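Local coordinates for conjugal transfer protein (Escherichia coli, PDB 5I97), which is the VirB8-family inner-membrane component of the pKM101 type IV secretion system, seen here as its NTF2-like soluble domain, probably helping to form the conjugative transfer channel, at residues K31-Q36 with V146-F151; V103-F108 with I127-Y132; G131-S136 with G150-S155. All coordinates share one frame; numbering follows the deposited sequence.

Contact 1: residues K31-Q36 with V146-F151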
ATOM      1  N   LYS A  31     -12.905  17.527 -11.281  1.00 28.18           N
ATOM      2  CA  LYS A  31     -11.850  16.539 -11.347  1.00 27.52           C
ATOM      3  C   LYS A  31     -11.840  15.689 -10.081  1.00 26.77           C
ATOM      4  O   LYS A  31     -11.578  14.495 -10.135  1.00 26.16           O
ATOM      5  CB  LYS A  31     -10.495  17.222 -11.565  1.00 27.80           C
ATOM      6  CG  LYS A  31      -9.304  16.282 -11.535  1.00 30.73           C
ATOM      7  CD  LYS A  31      -7.983  17.036 -11.569  1.00 37.34           C
ATOM      8  CE  LYS A  31      -6.801  16.083 -11.420  1.00 39.12           C
ATOM      9  NZ  LYS A  31      -5.502  16.815 -11.408  1.00 43.60           N
ATOM     10  N   PHE A  32     -12.170  16.291  -8.945  1.00 26.90           N
ATOM     11  CA  PHE A  32     -12.195  15.538  -7.700  1.00 26.31           C
ATOM     12  C   PHE A  32     -13.225  14.415  -7.725  1.00 25.94           C
ATOM     13  O   PHE A  32     -12.891  13.269  -7.454  1.00 26.42           O
ATOM     14  CB  PHE A  32     -12.485  16.439  -6.506  1.00 26.67           C
ATOM     15  CG  PHE A  32     -12.753  15.671  -5.240  1.00 26.22           C
ATOM     16  CD1 PHE A  32     -11.731  14.997  -4.591  1.00 25.67           C
ATOM     17  CD2 PHE A  32     -14.041  15.574  -4.730  1.00 26.39           C
ATOM     18  CE1 PHE A  32     -11.979  14.276  -3.442  1.00 25.33           C
ATOM     19  CE2 PHE A  32     -14.298  14.847  -3.583  1.00 26.07           C
ATOM     20  CZ  PHE A  32     -13.267  14.199  -2.935  1.00 25.54           C
ATOM     21  N   TRP A  33     -14.473  14.750  -8.033  1.00 26.39           N
ATOM     22  CA  TRP A  33     -15.542  13.763  -8.039  1.00 26.18           C
ATOM     23  C   TRP A  33     -15.345  12.739  -9.143  1.00 25.87           C
ATOM     24  O   TRP A  33     -15.599  11.560  -8.941  1.00 25.44           O
ATOM     25  CB  TRP A  33     -16.914  14.434  -8.191  1.00 26.84           C
ATOM     26  CG  TRP A  33     -17.215  15.366  -7.073  1.00 27.23           C
ATOM     27  CD1 TRP A  33     -17.249  16.723  -7.132  1.00 27.93           C
ATOM     28  CD2 TRP A  33     -17.520  15.014  -5.714  1.00 27.04           C
ATOM     29  NE1 TRP A  33     -17.550  17.239  -5.900  1.00 28.18           N
ATOM     30  CE2 TRP A  33     -17.722  16.211  -5.011  1.00 27.66           C
ATOM     31  CE3 TRP A  33     -17.639  13.803  -5.029  1.00 26.50           C
ATOM     32  CZ2 TRP A  33     -18.045  16.235  -3.654  1.00 27.94           C
ATOM     33  CZ3 TRP A  33     -17.955  13.828  -3.685  1.00 26.60           C
ATOM     34  CH2 TRP A  33     -18.155  15.033  -3.013  1.00 27.22           C
ATOM     35  N   LEU A  34     -14.863  13.178 -10.296  1.00 26.17           N
ATOM     36  CA  LEU A  34     -14.677  12.248 -11.393  1.00 26.00           C
ATOM     37  C   LEU A  34     -13.591  11.219 -11.075  1.00 25.32           C
ATOM     38  O   LEU A  34     -13.760  10.039 -11.355  1.00 25.02           O
ATOM     39  CB  LEU A  34     -14.341  12.989 -12.673  1.00 26.58           C
ATOM     40  CG  LEU A  34     -15.524  13.719 -13.295  1.00 27.31           C
ATOM     41  CD1 LEU A  34     -15.031  14.877 -14.147  1.00 28.00           C
ATOM     42  CD2 LEU A  34     -16.406  12.782 -14.087  1.00 27.35           C
ATOM     43  N   THR A  35     -12.486  11.664 -10.483  1.00 25.16           N
ATOM     44  CA  THR A  35     -11.422  10.745 -10.137  1.00 24.59           C
ATOM     45  C   THR A  35     -11.863   9.843  -8.976  1.00 24.11           C
ATOM     46  O   THR A  35     -11.503   8.674  -8.936  1.00 23.68           O
ATOM     47  CB  THR A  35     -10.085  11.472  -9.794  1.00 24.62           C
ATOM     48  OG1 THR A  35     -10.307  12.464  -8.795  1.00 24.84           O
ATOM     49  CG2 THR A  35      -9.493  12.133 -11.021  1.00 25.12           C
ATOM     50  N   GLN A  36     -12.628  10.391  -8.035  1.00 24.26           N
ATOM     51  CA  GLN A  36     -13.182   9.599  -6.934  1.00 23.96           C
ATOM     52  C   GLN A  36     -14.071   8.492  -7.448  1.00 23.88           C
ATOM     53  O   GLN A  36     -14.056   7.382  -6.939  1.00 23.53           O
ATOM     54  CB  GLN A  36     -14.009  10.476  -5.990  1.00 24.33           C
ATOM     55  CG  GLN A  36     -13.202  11.338  -5.071  1.00 24.40           C
ATOM     56  CD  GLN A  36     -12.475  10.521  -4.053  1.00 23.92           C
ATOM     57  OE1 GLN A  36     -11.255  10.459  -4.059  1.00 23.68           O
ATOM     58  NE2 GLN A  36     -13.223   9.896  -3.151  1.00 26.14           N
ATOM     59  N   VAL A 146     -21.562  11.705   1.660  1.00 37.28           N
ATOM     60  CA  VAL A 146     -20.846  10.962   0.627  1.00 32.65           C
ATOM     61  C   VAL A 146     -20.870  11.714  -0.690  1.00 31.33           C
ATOM     62  O   VAL A 146     -19.854  11.816  -1.372  1.00 34.07           O
ATOM     63  CB  VAL A 146     -21.430   9.547   0.428  1.00 28.66           C
ATOM     64  CG1 VAL A 146     -20.729   8.838  -0.698  1.00 26.06           C
ATOM     65  CG2 VAL A 146     -21.281   8.744   1.695  1.00 26.64           C
ATOM     66  N   ASN A 147     -22.038  12.235  -1.036  1.00 32.87           N
ATOM     67  CA  ASN A 147     -22.242  12.937  -2.294  1.00 28.36           C
ATOM     68  C   ASN A 147     -23.013  14.242  -2.082  1.00 31.74           C
ATOM     69  O   ASN A 147     -24.124  14.394  -2.581  1.00 37.02           O
ATOM     70  CB  ASN A 147     -23.002  12.027  -3.258  1.00 27.82           C
ATOM     71  CG  ASN A 147     -22.964  12.517  -4.676  1.00 27.94           C
ATOM     72  OD1 ASN A 147     -22.053  13.232  -5.069  1.00 27.84           O
ATOM     73  ND2 ASN A 147     -23.974  12.154  -5.453  1.00 28.26           N
ATOM     74  N   PRO A 148     -22.400  15.210  -1.375  1.00 31.21           N
ATOM     75  CA  PRO A 148     -23.087  16.432  -0.920  1.00 29.93           C
ATOM     76  C   PRO A 148     -23.593  17.321  -2.043  1.00 32.75           C
ATOM     77  O   PRO A 148     -24.626  17.965  -1.886  1.00 36.89           O
ATOM     78  CB  PRO A 148     -22.013  17.170  -0.123  1.00 29.95           C
ATOM     79  CG  PRO A 148     -20.917  16.173   0.110  1.00 29.03           C
ATOM     80  CD  PRO A 148     -20.966  15.232  -1.043  1.00 31.91           C
ATOM     81  N   LEU A 149     -22.882  17.349  -3.162  1.00 33.15           N
ATOM     82  CA  LEU A 149     -23.248  18.215  -4.273  1.00 30.70           C
ATOM     83  C   LEU A 149     -24.123  17.473  -5.279  1.00 30.68           C
ATOM     84  O   LEU A 149     -24.477  18.007  -6.325  1.00 35.49           O
ATOM     85  CB  LEU A 149     -21.993  18.763  -4.944  1.00 30.49           C
ATOM     86  CG  LEU A 149     -21.072  19.581  -4.037  1.00 30.63           C
ATOM     87  CD1 LEU A 149     -19.833  20.040  -4.790  1.00 30.47           C
ATOM     88  CD2 LEU A 149     -21.831  20.790  -3.503  1.00 31.67           C
ATOM     89  N   GLY A 150     -24.461  16.231  -4.961  1.00 30.95           N
ATOM     90  CA  GLY A 150     -25.312  15.443  -5.835  1.00 30.24           C
ATOM     91  C   GLY A 150     -24.661  15.160  -7.172  1.00 29.86           C
ATOM     92  O   GLY A 150     -25.327  15.123  -8.201  1.00 30.23           O
ATOM     93  N   PHE A 151     -23.346  14.975  -7.155  1.00 29.20           N
ATOM     94  CA  PHE A 151     -22.618  14.610  -8.358  1.00 28.85           C
ATOM     95  C   PHE A 151     -23.133  13.286  -8.893  1.00 28.57           C
ATOM     96  O   PHE A 151     -23.428  12.376  -8.128  1.00 28.26           O
ATOM     97  CB  PHE A 151     -21.117  14.515  -8.057  1.00 28.20           C
ATOM     98  CG  PHE A 151     -20.299  13.908  -9.165  1.00 27.78           C
ATOM     99  CD1 PHE A 151     -19.875  14.676 -10.234  1.00 28.16           C
ATOM    100  CD2 PHE A 151     -19.923  12.577  -9.115  1.00 27.11           C
ATOM    101  CE1 PHE A 151     -19.108  14.119 -11.246  1.00 27.87           C
ATOM    102  CE2 PHE A 151     -19.160  12.018 -10.120  1.00 26.81           C
ATOM    103  CZ  PHE A 151     -18.756  12.785 -11.188  1.00 27.20           C
TER

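Contact 2: residues V103-F108 with I127-Y132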
ATOM      1  N   VAL A 103     -18.595  16.261 -20.087  1.00 31.90           N
ATOM      2  CA  VAL A 103     -17.874  15.112 -20.611  1.00 31.44           C
ATOM      3  C   VAL A 103     -16.433  15.185 -20.130  1.00 30.92           C
ATOM      4  O   VAL A 103     -15.842  16.260 -20.100  1.00 31.33           O
ATOM      5  CB  VAL A 103     -17.940  15.057 -22.146  1.00 32.25           C
ATOM      6  CG1 VAL A 103     -17.024  13.999 -22.686  1.00 31.89           C
ATOM      7  CG2 VAL A 103     -19.363  14.795 -22.592  1.00 32.72           C
ATOM      8  N   ALA A 104     -15.893  14.048 -19.699  1.00 30.08           N
ATOM      9  CA  ALA A 104     -14.528  13.978 -19.205  1.00 29.57           C
ATOM     10  C   ALA A 104     -13.833  12.718 -19.702  1.00 29.18           C
ATOM     11  O   ALA A 104     -14.456  11.678 -19.892  1.00 28.96           O
ATOM     12  CB  ALA A 104     -14.508  14.035 -17.704  1.00 28.89           C
ATOM     13  N   THR A 105     -12.535  12.832 -19.930  1.00 29.18           N
ATOM     14  CA  THR A 105     -11.723  11.705 -20.330  1.00 28.86           C
ATOM     15  C   THR A 105     -10.677  11.441 -19.278  1.00 28.12           C
ATOM     16  O   THR A 105      -9.881  12.312 -18.960  1.00 28.25           O
ATOM     17  CB  THR A 105     -11.039  11.956 -21.654  1.00 29.65           C
ATOM     18  OG1 THR A 105     -12.031  12.096 -22.669  1.00 30.38           O
ATOM     19  CG2 THR A 105     -10.123  10.804 -21.999  1.00 29.36           C
ATOM     20  N   ILE A 106     -10.692  10.243 -18.714  1.00 27.41           N
ATOM     21  CA  ILE A 106      -9.762   9.926 -17.648  1.00 26.72           C
ATOM     22  C   ILE A 106      -8.885   8.725 -18.003  1.00 26.46           C
ATOM     23  O   ILE A 106      -9.381   7.628 -18.256  1.00 26.29           O
ATOM     24  CB  ILE A 106     -10.515   9.669 -16.333  1.00 26.11           C
ATOM     25  CG1 ILE A 106     -11.214  10.960 -15.897  1.00 26.44           C
ATOM     26  CG2 ILE A 106      -9.576   9.159 -15.255  1.00 25.44           C
ATOM     27  CD1 ILE A 106     -11.826  10.907 -14.524  1.00 25.97           C
ATOM     28  N   ARG A 107      -7.575   8.937 -18.004  1.00 26.49           N
ATOM     29  CA  ARG A 107      -6.639   7.854 -18.250  1.00 26.28           C
ATOM     30  C   ARG A 107      -6.079   7.345 -16.942  1.00 25.52           C
ATOM     31  O   ARG A 107      -5.546   8.112 -16.139  1.00 25.39           O
ATOM     32  CB  ARG A 107      -5.525   8.323 -19.173  1.00 26.92           C
ATOM     33  CG  ARG A 107      -6.019   8.565 -20.571  1.00 27.75           C
ATOM     34  CD  ARG A 107      -4.900   8.888 -21.526  1.00 28.48           C
ATOM     35  NE  ARG A 107      -5.376   8.881 -22.908  1.00 32.60           N
ATOM     36  CZ  ARG A 107      -6.130   9.828 -23.457  1.00 29.95           C
ATOM     37  NH1 ARG A 107      -6.537  10.866 -22.739  1.00 29.83           N
ATOM     38  NH2 ARG A 107      -6.497   9.719 -24.727  1.00 32.25           N
ATOM     39  N   PHE A 108      -6.191   6.037 -16.738  1.00 25.10           N
ATOM     40  CA  PHE A 108      -5.805   5.475 -15.464  1.00 24.43           C
ATOM     41  C   PHE A 108      -5.173   4.095 -15.577  1.00 24.22           C
ATOM     42  O   PHE A 108      -5.311   3.391 -16.575  1.00 24.54           O
ATOM     43  CB  PHE A 108      -7.033   5.437 -14.530  1.00 24.06           C
ATOM     44  CG  PHE A 108      -8.133   4.508 -14.977  1.00 24.10           C
ATOM     45  CD1 PHE A 108      -8.996   4.869 -15.995  1.00 24.63           C
ATOM     46  CD2 PHE A 108      -8.350   3.303 -14.330  1.00 23.68           C
ATOM     47  CE1 PHE A 108     -10.005   4.025 -16.391  1.00 24.74           C
ATOM     48  CE2 PHE A 108      -9.378   2.471 -14.716  1.00 23.81           C
ATOM     49  CZ  PHE A 108     -10.198   2.827 -15.747  1.00 24.33           C
ATOM     50  N   ILE A 127      -8.791   3.989 -20.658  1.00 26.76           N
ATOM     51  CA  ILE A 127      -9.404   5.291 -20.890  1.00 27.15           C
ATOM     52  C   ILE A 127     -10.871   5.239 -20.479  1.00 27.01           C
ATOM     53  O   ILE A 127     -11.625   4.390 -20.955  1.00 27.20           O
ATOM     54  CB  ILE A 127      -9.308   5.723 -22.358  1.00 28.09           C
ATOM     55  CG1 ILE A 127      -7.873   5.591 -22.864  1.00 28.35           C
ATOM     56  CG2 ILE A 127      -9.807   7.143 -22.525  1.00 28.54           C
ATOM     57  CD1 ILE A 127      -7.716   5.859 -24.343  1.00 29.38           C
ATOM     58  N   ALA A 128     -11.276   6.152 -19.607  1.00 26.77           N
ATOM     59  CA  ALA A 128     -12.669   6.258 -19.203  1.00 26.75           C
ATOM     60  C   ALA A 128     -13.311   7.514 -19.790  1.00 27.43           C
ATOM     61  O   ALA A 128     -12.886   8.633 -19.498  1.00 27.52           O
ATOM     62  CB  ALA A 128     -12.779   6.270 -17.694  1.00 26.05           C
ATOM     63  N   ILE A 129     -14.304   7.316 -20.654  1.00 27.99           N
ATOM     64  CA  ILE A 129     -15.097   8.422 -21.190  1.00 28.70           C
ATOM     65  C   ILE A 129     -16.370   8.592 -20.370  1.00 28.56           C
ATOM     66  O   ILE A 129     -17.221   7.714 -20.344  1.00 28.51           O
ATOM     67  CB  ILE A 129     -15.475   8.201 -22.664  1.00 29.55           C
ATOM     68  CG1 ILE A 129     -14.236   7.873 -23.503  1.00 29.77           C
ATOM     69  CG2 ILE A 129     -16.231   9.408 -23.206  1.00 30.35           C
ATOM     70  CD1 ILE A 129     -13.204   8.963 -23.524  1.00 34.53           C
ATOM     71  N   MET A 130     -16.510   9.728 -19.710  1.00 28.58           N
ATOM     72  CA  MET A 130     -17.574   9.880 -18.732  1.00 28.41           C
ATOM     73  C   MET A 130     -18.480  11.057 -19.040  1.00 29.16           C
ATOM     74  O   MET A 130     -18.024  12.099 -19.499  1.00 29.64           O
ATOM     75  CB  MET A 130     -16.968  10.051 -17.341  1.00 27.71           C
ATOM     76  CG  MET A 130     -15.830   9.092 -17.044  1.00 27.03           C
ATOM     77  SD  MET A 130     -15.064   9.421 -15.460  1.00 26.35           S
ATOM     78  CE  MET A 130     -16.464   9.255 -14.355  1.00 26.22           C
ATOM     79  N   GLY A 131     -19.769  10.886 -18.780  1.00 29.34           N
ATOM     80  CA  GLY A 131     -20.706  11.993 -18.793  1.00 30.02           C
ATOM     81  C   GLY A 131     -21.076  12.292 -17.355  1.00 29.64           C
ATOM     82  O   GLY A 131     -21.238  11.371 -16.564  1.00 29.06           O
ATOM     83  N   TYR A 132     -21.152  13.564 -16.989  1.00 30.02           N
ATOM     84  CA  TYR A 132     -21.479  13.916 -15.619  1.00 29.78           C
ATOM     85  C   TYR A 132     -22.301  15.202 -15.502  1.00 30.59           C
ATOM     86  O   TYR A 132     -22.465  15.953 -16.462  1.00 31.34           O
ATOM     87  CB  TYR A 132     -20.206  14.039 -14.788  1.00 29.14           C
ATOM     88  CG  TYR A 132     -19.348  15.220 -15.145  1.00 29.53           C
ATOM     89  CD1 TYR A 132     -18.461  15.157 -16.200  1.00 29.63           C
ATOM     90  CD2 TYR A 132     -19.429  16.406 -14.427  1.00 29.90           C
ATOM     91  CE1 TYR A 132     -17.679  16.238 -16.533  1.00 30.09           C
ATOM     92  CE2 TYR A 132     -18.656  17.483 -14.748  1.00 30.35           C
ATOM     93  CZ  TYR A 132     -17.783  17.399 -15.801  1.00 30.45           C
ATOM     94  OH  TYR A 132     -16.996  18.482 -16.125  1.00 31.00           O
TER

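Contact 3: residues G131-S136 with G150-S155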
ATOM      1  N   GLY A 131     -19.769  10.886 -18.780  1.00 29.34           N
ATOM      2  CA  GLY A 131     -20.706  11.993 -18.793  1.00 30.02           C
ATOM      3  C   GLY A 131     -21.076  12.292 -17.355  1.00 29.64           C
ATOM      4  O   GLY A 131     -21.238  11.371 -16.564  1.00 29.06           O
ATOM      5  N   TYR A 132     -21.152  13.564 -16.989  1.00 30.02           N
ATOM      6  CA  TYR A 132     -21.479  13.916 -15.619  1.00 29.78           C
ATOM      7  C   TYR A 132     -22.301  15.202 -15.502  1.00 30.59           C
ATOM      8  O   TYR A 132     -22.465  15.953 -16.462  1.00 31.34           O
ATOM      9  CB  TYR A 132     -20.206  14.039 -14.788  1.00 29.14           C
ATOM     10  CG  TYR A 132     -19.348  15.220 -15.145  1.00 29.53           C
ATOM     11  CD1 TYR A 132     -18.461  15.157 -16.200  1.00 29.63           C
ATOM     12  CD2 TYR A 132     -19.429  16.406 -14.427  1.00 29.90           C
ATOM     13  CE1 TYR A 132     -17.679  16.238 -16.533  1.00 30.09           C
ATOM     14  CE2 TYR A 132     -18.656  17.483 -14.748  1.00 30.35           C
ATOM     15  CZ  TYR A 132     -17.783  17.399 -15.801  1.00 30.45           C
ATOM     16  OH  TYR A 132     -16.996  18.482 -16.125  1.00 31.00           O
ATOM     17  N   GLU A 133     -22.939  15.346 -14.344  1.00 30.50           N
ATOM     18  CA  GLU A 133     -23.785  16.489 -14.023  1.00 31.28           C
ATOM     19  C   GLU A 133     -23.997  16.536 -12.513  1.00 30.99           C
ATOM     20  O   GLU A 133     -23.737  15.551 -11.822  1.00 30.21           O
ATOM     21  CB  GLU A 133     -25.130  16.383 -14.744  1.00 31.98           C
ATOM     22  CG  GLU A 133     -25.939  15.152 -14.371  1.00 31.61           C
ATOM     23  CD  GLU A 133     -27.295  15.119 -15.047  1.00 33.73           C
ATOM     24  OE1 GLU A 133     -27.439  15.733 -16.125  1.00 33.05           O
ATOM     25  OE2 GLU A 133     -28.218  14.478 -14.500  1.00 35.72           O
ATOM     26  N   TYR A 134     -24.474  17.664 -11.995  1.00 31.68           N
ATOM     27  CA  TYR A 134     -24.822  17.731 -10.586  1.00 31.59           C
ATOM     28  C   TYR A 134     -26.329  17.910 -10.472  1.00 32.35           C
ATOM     29  O   TYR A 134     -26.919  18.700 -11.203  1.00 33.18           O
ATOM     30  CB  TYR A 134     -24.063  18.846  -9.886  1.00 31.77           C
ATOM     31  CG  TYR A 134     -22.553  18.692  -9.892  1.00 31.09           C
ATOM     32  CD1 TYR A 134     -21.804  19.027 -11.011  1.00 31.20           C
ATOM     33  CD2 TYR A 134     -21.874  18.278  -8.758  1.00 30.44           C
ATOM     34  CE1 TYR A 134     -20.429  18.923 -11.007  1.00 30.68           C
ATOM     35  CE2 TYR A 134     -20.499  18.170  -8.747  1.00 29.89           C
ATOM     36  CZ  TYR A 134     -19.780  18.502  -9.874  1.00 30.01           C
ATOM     37  OH  TYR A 134     -18.405  18.402  -9.880  1.00 29.55           O
ATOM     38  N   LYS A 135     -26.951  17.156  -9.574  1.00 32.13           N
ATOM     39  CA  LYS A 135     -28.385  17.254  -9.342  1.00 32.88           C
ATOM     40  C   LYS A 135     -28.735  17.392  -7.879  1.00 33.65           C
ATOM     41  O   LYS A 135     -28.314  16.588  -7.054  1.00 37.60           O
ATOM     42  CB  LYS A 135     -29.106  16.023  -9.893  1.00 32.74           C
ATOM     43  CG  LYS A 135     -29.091  15.861 -11.393  1.00 32.88           C
ATOM     44  CD  LYS A 135     -30.019  16.868 -12.058  1.00 35.67           C
ATOM     45  CE  LYS A 135     -30.122  16.640 -13.558  1.00 42.36           C
ATOM     46  NZ  LYS A 135     -30.939  17.689 -14.235  1.00 48.70           N
ATOM     47  N   SER A 136     -29.482  18.434  -7.553  1.00 33.94           N
ATOM     48  CA  SER A 136     -30.133  18.483  -6.258  1.00 39.45           C
ATOM     49  C   SER A 136     -31.288  17.488  -6.248  1.00 38.15           C
ATOM     50  O   SER A 136     -32.261  17.642  -6.999  1.00 36.57           O
ATOM     51  CB  SER A 136     -30.645  19.887  -5.959  1.00 44.71           C
ATOM     52  OG  SER A 136     -31.707  20.220  -6.835  1.00 48.13           O
ATOM     53  N   GLY A 150     -24.461  16.231  -4.961  1.00 30.95           N
ATOM     54  CA  GLY A 150     -25.312  15.443  -5.835  1.00 30.24           C
ATOM     55  C   GLY A 150     -24.661  15.160  -7.172  1.00 29.86           C
ATOM     56  O   GLY A 150     -25.327  15.123  -8.201  1.00 30.23           O
ATOM     57  N   PHE A 151     -23.346  14.975  -7.155  1.00 29.20           N
ATOM     58  CA  PHE A 151     -22.618  14.610  -8.358  1.00 28.85           C
ATOM     59  C   PHE A 151     -23.133  13.286  -8.893  1.00 28.57           C
ATOM     60  O   PHE A 151     -23.428  12.376  -8.128  1.00 28.26           O
ATOM     61  CB  PHE A 151     -21.117  14.515  -8.057  1.00 28.20           C
ATOM     62  CG  PHE A 151     -20.299  13.908  -9.165  1.00 27.78           C
ATOM     63  CD1 PHE A 151     -19.875  14.676 -10.234  1.00 28.16           C
ATOM     64  CD2 PHE A 151     -19.923  12.577  -9.115  1.00 27.11           C
ATOM     65  CE1 PHE A 151     -19.108  14.119 -11.246  1.00 27.87           C
ATOM     66  CE2 PHE A 151     -19.160  12.018 -10.120  1.00 26.81           C
ATOM     67  CZ  PHE A 151     -18.756  12.785 -11.188  1.00 27.20           C
ATOM     68  N   ARG A 152     -23.263  13.181 -10.203  1.00 28.77           N
ATOM     69  CA  ARG A 152     -23.610  11.897 -10.765  1.00 28.53           C
ATOM     70  C   ARG A 152     -23.068  11.734 -12.174  1.00 28.54           C
ATOM     71  O   ARG A 152     -22.985  12.690 -12.948  1.00 29.04           O
ATOM     72  CB  ARG A 152     -25.121  11.651 -10.724  1.00 29.11           C
ATOM     73  CG  ARG A 152     -25.955  12.311 -11.792  1.00 29.92           C
ATOM     74  CD  ARG A 152     -27.425  11.990 -11.516  1.00 32.66           C
ATOM     75  NE  ARG A 152     -28.338  12.500 -12.533  1.00 37.28           N
ATOM     76  CZ  ARG A 152     -29.649  12.273 -12.529  1.00 36.71           C
ATOM     77  NH1 ARG A 152     -30.193  11.526 -11.576  1.00 31.84           N
ATOM     78  NH2 ARG A 152     -30.413  12.775 -13.490  1.00 40.45           N
ATOM     79  N   VAL A 153     -22.672  10.500 -12.467  1.00 28.04           N
ATOM     80  CA  VAL A 153     -22.169  10.111 -13.764  1.00 28.07           C
ATOM     81  C   VAL A 153     -23.339   9.668 -14.631  1.00 28.65           C
ATOM     82  O   VAL A 153     -24.154   8.836 -14.214  1.00 28.64           O
ATOM     83  CB  VAL A 153     -21.142   8.968 -13.635  1.00 27.33           C
ATOM     84  CG1 VAL A 153     -20.723   8.444 -14.997  1.00 27.46           C
ATOM     85  CG2 VAL A 153     -19.948   9.421 -12.825  1.00 26.82           C
ATOM     86  N   THR A 154     -23.414  10.217 -15.840  1.00 29.23           N
ATOM     87  CA  THR A 154     -24.550   9.999 -16.733  1.00 29.94           C
ATOM     88  C   THR A 154     -24.254   9.026 -17.866  1.00 29.98           C
ATOM     89  O   THR A 154     -25.165   8.542 -18.531  1.00 30.51           O
ATOM     90  CB  THR A 154     -25.033  11.327 -17.347  1.00 30.79           C
ATOM     91  OG1 THR A 154     -24.001  11.876 -18.172  1.00 30.88           O
ATOM     92  CG2 THR A 154     -25.374  12.308 -16.258  1.00 30.88           C
ATOM     93  N   SER A 155     -22.974   8.808 -18.139  1.00 29.53           N
ATOM     94  CA  SER A 155     -22.567   7.766 -19.063  1.00 29.52           C
ATOM     95  C   SER A 155     -21.158   7.335 -18.697  1.00 28.76           C
ATOM     96  O   SER A 155     -20.385   8.125 -18.171  1.00 28.46           O
ATOM     97  CB  SER A 155     -22.657   8.225 -20.512  1.00 30.34           C
ATOM     98  OG  SER A 155     -21.599   9.090 -20.837  1.00 30.35           O
TER

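Contact 1: residues K31-Q36 with V146-F151
Helix 27-42 of the NTF2-like VirB8 fold sets W33 and L34 against F151 and the loop that leads into strand 151-160. W33 CB lies over the middle of the F151 ring, 3.5 Å from its centroid and only 7° off the ring normal, which makes this a CH-pi contact. With F151 CG anti to the backbone N (chi1 170°), the phenyl extends under W33 CB. The two side chains run in opposite directions; their planes are near parallel, 22° apart, yet the five-membered ring of W33 and the F151 ring barely overlap. F151 CB lies over the rim of one indole face and F32 CD2 over the centre of the opposite one, while L34 CD2 meets the F151 ring in its plane, 3.7 Å from CZ. The loop 146-150, closed by a type I beta turn from N147 to G150, lines the indole: P148 CD is 3.4 Å from W33 CH2, V146 O, just before the turn, lies near the indole plane 3.6 Å from W33 CZ3, and L149 CD1 approaches NE1 obliquely. N147 ties the turn to the strand, ND2 donating to a lone pair of F151 O at 2.7 Å and OD1 accepting a weak bond from F151 N. M59 packs on W33, N147 and F151.

Contact 2: residues V103-F108 with I127-Y132
M130 and A104 form one hydrogen-bonded pair of the antiparallel hairpin made by strands 103-114 and 124-134, and I106 with A128 forms the next. Each pair is joined by two backbone bonds, for instance M130 N to A104 O at 2.8 Å and I106 N to A128 O at 2.8 Å. The short strand segments run at 161° to each other. CA-H...O contacts supplement the bonds, for example T105 CA to A128 O at 3.4 Å, beside the non-hydrogen-bonded pair T105-I129.

The M130 side chain runs along the face it shares with A104, I106 and A128. Its CB lies 3.9 Å from A104 O, and CG stays beside the same carbonyl at 4.1 Å. With SD anti to CA (chi2 175°), the sulfur reaches diagonally to I106 CD1 at 3.7 Å; the bend at chi3 (58°) then turns CE toward L34 of helix 27-42 and V153 of strand 151-160. At the two ends of this face lie rings: F108 CE1 sits 3.8 Å from A128 CB, and Y132 CE1 comes up obliquely to A104 CB. The opposite face carries T105, R107, I127 and I129, with T105 CG2 alongside I127 CG2 at 3.7 Å and the extended R107 chain beside I127.

Helix 27-42 lies across the M130 face, with L34 touching A104 and M130 and with Y37 also on M130; D30 of this helix takes the hydrogen bond of Y132 OH. The hairpin is flanked by strand 86-98, whose V95 and L97 meet I106 and A104, and by strand 151-160, whose V153 and Y156 pack on M130.

Contact 3: residues G131-S136 with G150-S155
Y134 packs against F151 on the buried face of the strand pair 131-134 and 151-153, whereas E133 and R152 meet on the more exposed face. On the buried side the edge of F151 is turned to the face of Y134 in a T-shaped pair, planes 64° apart, with F151 CD1 above the rim of the tyrosine ring. F151 CE1 comes 3.7 Å from Y132 CB as well, so neighbouring atoms of one phenyl edge meet Y134 and the CB of Y132. Y134 OH is fixed by D30 of helix 27-42.

At G131 a classic beta bulge shifts the register by one: T154 and S155 both face this glycine. G131 O accepts from T154 N at 2.6 Å, the donor standing above the carbonyl plane, and weakly from S155 N; G131 N donates to S155 O. T154 OG1 and S155 OG both occupy the side of G131 where a CB would project, T154 OG1 being 3.1 Å from G131 C.

The face of E133, R152 and K135 is polar and partly exposed. E133 and R152 extend side by side, carboxylate and guanidinium planes 8° apart, in a salt bridge that brings two nitrogens side-on to one oxygen. R152 NE meets the anti lone pair of E133 OE2 at 2.8 Å. R152 NH2 approaches E133 OE2 nearly end-on, at 3.0 Å. K135 CG lies over one face of this guanidinium, 3.6 Å from R152 NE, while the T154 side chain crosses that of E133 at about a right angle, T154 CG2 3.5 Å from E133 CG.

Contacts 2 and 3 are successive steps across one antiparallel sheet: strand 124-134 pairs with 103-114 in contact 2 and with 151-160 in contact 3, with G131 and Y132 common to both and the centres about 13 Å apart. Contact 1 adds helix 27-42 and shares G150 and F151 with contact 3, their centres about 9 Å apart; W33 CD1 is 3.4 Å from Y134 OH. Towards contact 2, centred about 14 Å away, L34 is one link, its CD2 3.5 Å from M130 CE; that methyl also lies 3.8 Å from V153 CG2 of contact 3. Along the chain, contact 2 is nested within the loop closed by contact 1.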